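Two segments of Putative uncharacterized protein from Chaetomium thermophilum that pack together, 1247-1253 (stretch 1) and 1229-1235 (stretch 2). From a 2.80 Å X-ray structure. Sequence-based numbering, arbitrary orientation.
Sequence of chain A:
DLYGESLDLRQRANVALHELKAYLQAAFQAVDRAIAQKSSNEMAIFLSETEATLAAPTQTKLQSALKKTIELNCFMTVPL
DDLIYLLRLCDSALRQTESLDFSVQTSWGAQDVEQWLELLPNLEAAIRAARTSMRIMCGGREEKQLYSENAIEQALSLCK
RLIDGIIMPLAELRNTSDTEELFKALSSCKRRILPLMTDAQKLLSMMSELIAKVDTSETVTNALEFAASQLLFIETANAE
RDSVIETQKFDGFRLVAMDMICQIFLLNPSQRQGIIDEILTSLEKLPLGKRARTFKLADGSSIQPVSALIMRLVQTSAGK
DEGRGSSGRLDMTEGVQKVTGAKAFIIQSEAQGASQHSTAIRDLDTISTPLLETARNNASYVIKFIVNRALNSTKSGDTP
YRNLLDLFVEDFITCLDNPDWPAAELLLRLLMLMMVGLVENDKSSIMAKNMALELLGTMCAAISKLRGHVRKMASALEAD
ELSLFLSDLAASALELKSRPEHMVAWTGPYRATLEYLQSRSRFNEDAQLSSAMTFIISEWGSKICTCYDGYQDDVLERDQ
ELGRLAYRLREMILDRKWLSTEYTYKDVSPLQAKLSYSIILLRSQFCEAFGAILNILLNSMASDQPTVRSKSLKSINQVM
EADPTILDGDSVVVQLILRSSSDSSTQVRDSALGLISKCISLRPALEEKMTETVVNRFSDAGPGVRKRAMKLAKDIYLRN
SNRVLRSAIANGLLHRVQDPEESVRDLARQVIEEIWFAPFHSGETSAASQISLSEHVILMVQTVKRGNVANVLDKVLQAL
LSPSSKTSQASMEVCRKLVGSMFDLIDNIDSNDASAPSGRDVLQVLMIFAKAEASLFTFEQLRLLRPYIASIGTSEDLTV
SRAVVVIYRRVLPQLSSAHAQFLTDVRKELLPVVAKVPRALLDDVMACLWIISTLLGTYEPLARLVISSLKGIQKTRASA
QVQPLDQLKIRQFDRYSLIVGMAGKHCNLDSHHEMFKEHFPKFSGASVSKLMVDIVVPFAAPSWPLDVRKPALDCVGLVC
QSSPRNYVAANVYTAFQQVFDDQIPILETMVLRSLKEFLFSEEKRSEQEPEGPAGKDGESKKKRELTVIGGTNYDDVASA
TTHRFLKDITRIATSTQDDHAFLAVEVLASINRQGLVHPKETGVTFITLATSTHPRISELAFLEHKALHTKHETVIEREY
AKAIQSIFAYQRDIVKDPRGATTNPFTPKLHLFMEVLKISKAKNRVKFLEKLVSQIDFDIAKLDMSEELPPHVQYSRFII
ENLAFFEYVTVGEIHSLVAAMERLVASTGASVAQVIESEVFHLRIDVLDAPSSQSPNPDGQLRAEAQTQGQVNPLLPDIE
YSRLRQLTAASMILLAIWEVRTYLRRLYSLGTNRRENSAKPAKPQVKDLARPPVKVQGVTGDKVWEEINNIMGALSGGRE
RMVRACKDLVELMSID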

# COMPACT_ATOMS: atom_id res chain seq x y z
N LYS A 1247 -8.62 -27.61 -31.82
CA LYS A 1247 -8.34 -27.91 -33.22
C LYS A 1247 -7.59 -26.76 -33.89
O LYS A 1247 -6.67 -26.99 -34.69
CB LYS A 1247 -9.64 -28.20 -33.97
CG LYS A 1247 -9.43 -28.70 -35.40
CD LYS A 1247 -8.62 -29.99 -35.45
CE LYS A 1247 -8.47 -30.52 -36.86
NZ LYS A 1247 -7.71 -29.59 -37.73
N PHE A 1248 -7.95 -25.52 -33.57
CA PHE A 1248 -7.23 -24.38 -34.12
C PHE A 1248 -5.74 -24.53 -33.88
O PHE A 1248 -4.93 -24.51 -34.82
CB PHE A 1248 -7.75 -23.07 -33.51
CG PHE A 1248 -6.93 -21.87 -33.90
CD1 PHE A 1248 -7.01 -21.35 -35.18
CD2 PHE A 1248 -6.10 -21.26 -32.98
CE1 PHE A 1248 -6.26 -20.24 -35.54
CE2 PHE A 1248 -5.35 -20.15 -33.33
CZ PHE A 1248 -5.43 -19.64 -34.61
N LEU A 1249 -5.35 -24.71 -32.62
CA LEU A 1249 -3.95 -25.01 -32.30
C LEU A 1249 -3.44 -26.14 -33.18
O LEU A 1249 -2.41 -26.01 -33.85
CB LEU A 1249 -3.81 -25.36 -30.82
CG LEU A 1249 -4.16 -24.27 -29.82
CD1 LEU A 1249 -4.05 -24.80 -28.40
CD2 LEU A 1249 -3.26 -23.05 -30.00
N GLU A 1250 -4.16 -27.26 -33.21
CA GLU A 1250 -3.74 -28.38 -34.05
C GLU A 1250 -3.57 -27.93 -35.49
O GLU A 1250 -2.56 -28.25 -36.13
CB GLU A 1250 -4.74 -29.52 -33.94
CG GLU A 1250 -4.76 -30.18 -32.57
CD GLU A 1250 -5.68 -31.38 -32.51
OE1 GLU A 1250 -6.58 -31.49 -33.38
OE2 GLU A 1250 -5.51 -32.22 -31.60
N LYS A 1251 -4.52 -27.16 -36.01
CA LYS A 1251 -4.40 -26.68 -37.38
C LYS A 1251 -3.11 -25.88 -37.57
O LYS A 1251 -2.41 -26.06 -38.57
CB LYS A 1251 -5.62 -25.83 -37.76
CG LYS A 1251 -5.61 -25.31 -39.20
CD LYS A 1251 -5.30 -26.40 -40.23
CE LYS A 1251 -6.28 -27.57 -40.16
NZ LYS A 1251 -7.67 -27.18 -40.54
N LEU A 1252 -2.78 -25.02 -36.60
CA LEU A 1252 -1.49 -24.34 -36.64
C LEU A 1252 -0.37 -25.34 -36.86
O LEU A 1252 0.44 -25.20 -37.79
CB LEU A 1252 -1.26 -23.55 -35.35
CG LEU A 1252 -1.90 -22.16 -35.26
CD1 LEU A 1252 -1.91 -21.69 -33.81
CD2 LEU A 1252 -1.13 -21.19 -36.12
N VAL A 1253 -0.31 -26.37 -36.02
CA VAL A 1253 0.71 -27.40 -36.17
C VAL A 1253 0.64 -28.00 -37.57
O VAL A 1253 1.67 -28.20 -38.23
CB VAL A 1253 0.55 -28.49 -35.09
CG1 VAL A 1253 1.59 -29.59 -35.26
CG2 VAL A 1253 0.66 -27.87 -33.70
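Stretch 2, residues 1229-1235: KLHLFME

Stretch 2 begins in a non-helical segment, Lys 1229 and Leu 1230, and turns into a helix at His 1231. Leu 1230 holds the N-cap position. Leu 1230 O accepts a hydrogen bond from Met 1234 N at 2.9 Å, and Glu 1235 N bonds to His 1231 O at 3.0 Å. The helix runs on beyond Glu 1235. Stretch 1 is helical throughout. The two helices run roughly antiparallel, with 145° between their N-to-C directions and a closest axis approach of 12.2 Å. The register follows this direction: Met 1234 lies nearest Phe 1248, CA to CA 8.7 Å, and Leu 1230 lies nearest Leu 1252, CA to CA 10.9 Å. The backbones therefore stand well apart, and side chains fill the space between them.

Phe 1248 is the centre of the contact. Its CA-to-CB bond points toward stretch 2, and with chi1 in t its ring reaches three residues there. Phe 1248 CE1 comes to 3.6 Å from Phe 1233 CE2. The pair is edge-to-face, the edge of Phe 1248 toward the face of Phe 1233, with centroids 4.6 Å apart and planes at 50°. Phe 1248 CE2 lies 3.7 Å from Met 1234 CG. Phe 1248 CZ is 4.4 Å from Leu 1230 CD1, a looser contact.

Met 1234 covers the most surface on its side. Its CA-to-CB bond points sideways, but the end of the side chain comes nearer. Met 1234 SD meets Leu 1249 CD2 at 3.6 Å. Met 1234 thus touches two successive residues of stretch 1.

Leu 1230 also touches two residues, one helical turn apart. Besides Phe 1248 it meets Leu 1252, with Leu 1230 CD1 4.0 Å from Leu 1252 CD2. No hydrogen bond crosses between the stretches. The contact is apolar and modest, burying 261 Å² over both sides.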

# COMPACT_ATOMS: atom_id res chain seq x y z
N LYS A 1229 1.47 -12.76 -31.97
CA LYS A 1229 0.71 -11.94 -32.92
C LYS A 1229 -0.75 -12.35 -32.95
O LYS A 1229 -1.64 -11.50 -33.10
CB LYS A 1229 1.33 -12.05 -34.31
CG LYS A 1229 2.78 -11.58 -34.39
CD LYS A 1229 2.92 -10.11 -34.04
CE LYS A 1229 4.35 -9.63 -34.20
NZ LYS A 1229 4.83 -9.73 -35.60
N LEU A 1230 -1.03 -13.65 -32.82
CA LEU A 1230 -2.39 -14.17 -32.87
C LEU A 1230 -3.09 -14.11 -31.52
O LEU A 1230 -4.15 -14.73 -31.37
CB LEU A 1230 -2.37 -15.61 -33.38
CG LEU A 1230 -1.62 -15.88 -34.68
CD1 LEU A 1230 -1.63 -17.37 -35.01
CD2 LEU A 1230 -2.21 -15.08 -35.83
N HIS A 1231 -2.55 -13.37 -30.55
CA HIS A 1231 -3.16 -13.36 -29.22
C HIS A 1231 -4.56 -12.77 -29.26
O HIS A 1231 -5.42 -13.17 -28.47
CB HIS A 1231 -2.27 -12.60 -28.23
CG HIS A 1231 -2.59 -11.15 -28.11
ND1 HIS A 1231 -2.01 -10.18 -28.91
CD2 HIS A 1231 -3.41 -10.48 -27.26
CE1 HIS A 1231 -2.47 -8.99 -28.57
NE2 HIS A 1231 -3.33 -9.15 -27.57
N LEU A 1232 -4.83 -11.84 -30.18
CA LEU A 1232 -6.20 -11.40 -30.40
C LEU A 1232 -7.04 -12.55 -30.94
O LEU A 1232 -8.11 -12.86 -30.41
CB LEU A 1232 -6.24 -10.22 -31.37
CG LEU A 1232 -5.61 -8.88 -30.97
CD1 LEU A 1232 -5.82 -8.59 -29.49
CD2 LEU A 1232 -4.13 -8.83 -31.35
N PHE A 1233 -6.56 -13.20 -32.00
CA PHE A 1233 -7.27 -14.33 -32.59
C PHE A 1233 -7.73 -15.30 -31.52
O PHE A 1233 -8.94 -15.50 -31.31
CB PHE A 1233 -6.36 -15.03 -33.61
CG PHE A 1233 -7.09 -15.87 -34.63
CD1 PHE A 1233 -8.39 -16.30 -34.41
CD2 PHE A 1233 -6.47 -16.22 -35.81
CE1 PHE A 1233 -9.05 -17.07 -35.35
CE2 PHE A 1233 -7.12 -16.99 -36.76
CZ PHE A 1233 -8.41 -17.41 -36.53
N MET A 1234 -6.78 -15.91 -30.80
CA MET A 1234 -7.15 -16.88 -29.78
C MET A 1234 -8.03 -16.26 -28.71
O MET A 1234 -8.91 -16.94 -28.16
CB MET A 1234 -5.89 -17.47 -29.15
CG MET A 1234 -5.17 -18.45 -30.06
SD MET A 1234 -4.14 -19.63 -29.16
CE MET A 1234 -5.38 -20.57 -28.28
N GLU A 1235 -7.84 -14.97 -28.40
CA GLU A 1235 -8.71 -14.32 -27.43
C GLU A 1235 -10.16 -14.39 -27.89
O GLU A 1235 -11.06 -14.69 -27.10
CB GLU A 1235 -8.28 -12.88 -27.20
CG GLU A 1235 -8.99 -12.21 -26.03
CD GLU A 1235 -8.32 -10.93 -25.58
OE1 GLU A 1235 -8.60 -9.87 -26.17
OE2 GLU A 1235 -7.50 -10.99 -24.64